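PDB 2CYC: tyrosine--tRNA ligase from Pyrococcus horikoshii, which activates tyrosine with ATP to form Tyr-AMP, then transfers the tyrosyl group to the acceptor end of tRNA(Tyr). Local coordinates for residues 145-150 against 164-169. Sequence-based numbering, arbitrary orientation.
Sequences RVMRSI and AKLIYP. With TYR (tyrosine), chain C.
L166 reaches V146, M147 and I150 with a single methyl, CD1. From CB, which points neither at nor away from 145-150, the leucine runs to CG, anti to the carbonyl carbon (chi1 -84°), and on to CD1 among the three side chains. It meets V146 CG1 at 3.7 Å, I150 CD1 at 3.9 Å and M147 CG at 4.0 Å. V146 CG1, anti to its own backbone N, also lies 3.2 Å from L166 O, while I150 CD1 comes within 3.5 Å of K165 O. Further along, P169 packs on the residues that follow helix 143-148, its CB 3.3 Å from S149 OG and its CG 4.1 Å from I150 CD1. The serine hydroxyl gives its hydrogen to V146 O, which also accepts from S149 N; its contact with the proline is van der Waals only. F163 of the second subunit packs on both V146 and L166. No hydrogen bond joins the two segments: apolar packing holds 145-150 to residues 164-169 of helix 164-178. Y168, which does not touch 145-150, instead serves the ligand: its OH, also hydrogen-bonded to E41, accepts from the amino N of the bound tyrosine at 2.8 Å, so this buried apolar seam adjoins the amino-acid pocket.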
loop_
_atom_site.group_PDB
_atom_site.type_symbol
_atom_site.label_atom_id
_atom_site.label_comp_id
_atom_site.label_asym_id
_atom_site.label_seq_id
_atom_site.Cartn_x
_atom_site.Cartn_y
_atom_site.Cartn_z
ATOM N N ARG A 145 10.515 -4.046 -7.912
ATOM C CA ARG A 145 9.943 -5.365 -8.132
ATOM C C ARG A 145 8.422 -5.240 -8.314
ATOM O O ARG A 145 7.847 -5.833 -9.218
ATOM C CB ARG A 145 10.281 -6.272 -6.942
ATOM C CG ARG A 145 9.894 -7.719 -7.125
ATOM C CD ARG A 145 10.523 -8.313 -8.380
ATOM N NE ARG A 145 10.145 -9.713 -8.590
ATOM C CZ ARG A 145 10.627 -10.742 -7.897
ATOM N NH1 ARG A 145 11.524 -10.546 -6.931
ATOM N NH2 ARG A 145 10.209 -11.971 -8.167
ATOM N N VAL A 146 7.774 -4.449 -7.466
ATOM C CA VAL A 146 6.333 -4.273 -7.581
ATOM C C VAL A 146 5.998 -3.629 -8.924
ATOM O O VAL A 146 5.047 -4.029 -9.593
ATOM C CB VAL A 146 5.767 -3.367 -6.461
ATOM C CG1 VAL A 146 4.259 -3.165 -6.675
ATOM C CG2 VAL A 146 6.052 -3.988 -5.090
ATOM N N MET A 147 6.782 -2.627 -9.313
ATOM C CA MET A 147 6.558 -1.937 -10.579
ATOM C C MET A 147 6.591 -2.929 -11.734
ATOM O O MET A 147 5.809 -2.820 -12.673
ATOM C CB MET A 147 7.624 -0.860 -10.792
ATOM C CG MET A 147 7.466 0.342 -9.886
ATOM S SD MET A 147 8.870 1.482 -9.996
ATOM C CE MET A 147 8.561 2.232 -11.576
ATOM N N ARG A 148 7.495 -3.902 -11.647
ATOM C CA ARG A 148 7.640 -4.918 -12.686
ATOM C C ARG A 148 6.513 -5.941 -12.691
ATOM O O ARG A 148 6.316 -6.635 -13.682
ATOM C CB ARG A 148 8.971 -5.669 -12.530
ATOM C CG ARG A 148 10.209 -4.891 -12.979
ATOM C CD ARG A 148 11.437 -5.804 -13.087
ATOM N NE ARG A 148 11.989 -6.188 -11.788
ATOM C CZ ARG A 148 12.699 -5.376 -11.005
ATOM N NH1 ARG A 148 12.948 -4.130 -11.392
ATOM N NH2 ARG A 148 13.158 -5.803 -9.832
ATOM N N SER A 149 5.769 -6.034 -11.593
ATOM C CA SER A 149 4.697 -7.026 -11.494
ATOM C C SER A 149 3.333 -6.466 -11.889
ATOM O O SER A 149 2.319 -7.158 -11.827
ATOM C CB SER A 149 4.638 -7.567 -10.066
ATOM O OG SER A 149 4.006 -6.630 -9.203
ATOM N N ILE A 150 3.335 -5.207 -12.310
ATOM C CA ILE A 150 2.135 -4.484 -12.707
ATOM C C ILE A 150 1.391 -5.117 -13.898
ATOM O O ILE A 150 0.191 -4.896 -14.094
ATOM C CB ILE A 150 2.520 -3.010 -13.016
ATOM C CG1 ILE A 150 1.504 -2.077 -12.375
ATOM C CG2 ILE A 150 2.639 -2.778 -14.512
ATOM C CD1 ILE A 150 1.522 -2.144 -10.859
ATOM N N ALA A 164 -2.516 3.517 -5.966
ATOM C CA ALA A 164 -3.329 2.361 -5.594
ATOM C C ALA A 164 -3.036 1.141 -6.455
ATOM O O ALA A 164 -3.082 0.015 -5.961
ATOM C CB ALA A 164 -4.828 2.705 -5.667
ATOM N N LYS A 165 -2.734 1.364 -7.736
ATOM C CA LYS A 165 -2.447 0.256 -8.648
ATOM C C LYS A 165 -1.188 -0.501 -8.279
ATOM O O LYS A 165 -1.064 -1.688 -8.590
ATOM C CB LYS A 165 -2.365 0.748 -10.096
ATOM C CG LYS A 165 -3.734 1.133 -10.656
ATOM C CD LYS A 165 -3.673 1.558 -12.122
ATOM C CE LYS A 165 -5.074 1.687 -12.700
ATOM N NZ LYS A 165 -5.930 2.586 -11.879
ATOM N N LEU A 166 -0.258 0.182 -7.615
ATOM C CA LEU A 166 0.984 -0.452 -7.164
ATOM C C LEU A 166 0.696 -1.286 -5.908
ATOM O O LEU A 166 1.419 -2.229 -5.598
ATOM C CB LEU A 166 2.049 0.606 -6.845
ATOM C CG LEU A 166 2.891 1.148 -8.010
ATOM C CD1 LEU A 166 3.742 0.024 -8.563
ATOM C CD2 LEU A 166 2.001 1.721 -9.100
ATOM N N ILE A 167 -0.357 -0.935 -5.176
ATOM C CA ILE A 167 -0.701 -1.704 -3.981
ATOM C C ILE A 167 -1.316 -3.053 -4.391
ATOM O O ILE A 167 -1.092 -4.082 -3.748
ATOM C CB ILE A 167 -1.698 -0.918 -3.093
ATOM C CG1 ILE A 167 -1.044 0.390 -2.625
ATOM C CG2 ILE A 167 -2.134 -1.777 -1.892
ATOM C CD1 ILE A 167 -1.988 1.310 -1.877
ATOM N N TYR A 168 -2.080 -3.038 -5.478
ATOM C CA TYR A 168 -2.751 -4.232 -6.013
ATOM C C TYR A 168 -1.908 -5.530 -6.002
ATOM O O TYR A 168 -2.346 -6.563 -5.492
ATOM C CB TYR A 168 -3.242 -3.907 -7.442
ATOM C CG TYR A 168 -4.023 -4.986 -8.188
ATOM C CD1 TYR A 168 -5.247 -4.686 -8.777
ATOM C CD2 TYR A 168 -3.498 -6.266 -8.387
ATOM C CE1 TYR A 168 -5.933 -5.617 -9.549
ATOM C CE2 TYR A 168 -4.178 -7.211 -9.163
ATOM C CZ TYR A 168 -5.396 -6.875 -9.740
ATOM O OH TYR A 168 -6.088 -7.792 -10.505
ATOM N N PRO A 169 -0.688 -5.497 -6.545
ATOM C CA PRO A 169 0.084 -6.750 -6.529
ATOM C C PRO A 169 0.410 -7.267 -5.121
ATOM O O PRO A 169 0.487 -8.472 -4.894
ATOM C CB PRO A 169 1.340 -6.395 -7.330
ATOM C CG PRO A 169 0.865 -5.256 -8.233
ATOM C CD PRO A 169 0.039 -4.443 -7.269
HETATM N N TYR C . -4.896 -10.237 -10.979
HETATM C CA TYR C . -5.958 -11.224 -11.340
HETATM C C TYR C . -6.467 -10.966 -12.757
HETATM O O TYR C . -6.094 -9.924 -13.339
HETATM C CB TYR C . -7.124 -11.135 -10.341
HETATM C CG TYR C . -6.741 -11.526 -8.927
HETATM C CD1 TYR C . -6.271 -12.807 -8.638
HETATM C CD2 TYR C . -6.850 -10.613 -7.874
HETATM C CE1 TYR C . -5.911 -13.170 -7.328
HETATM C CE2 TYR C . -6.505 -10.965 -6.570
HETATM C CZ TYR C . -6.033 -12.239 -6.302
HETATM O OH TYR C . -5.680 -12.575 -5.006
HETATM O OXT TYR C . -7.236 -11.805 -13.266
#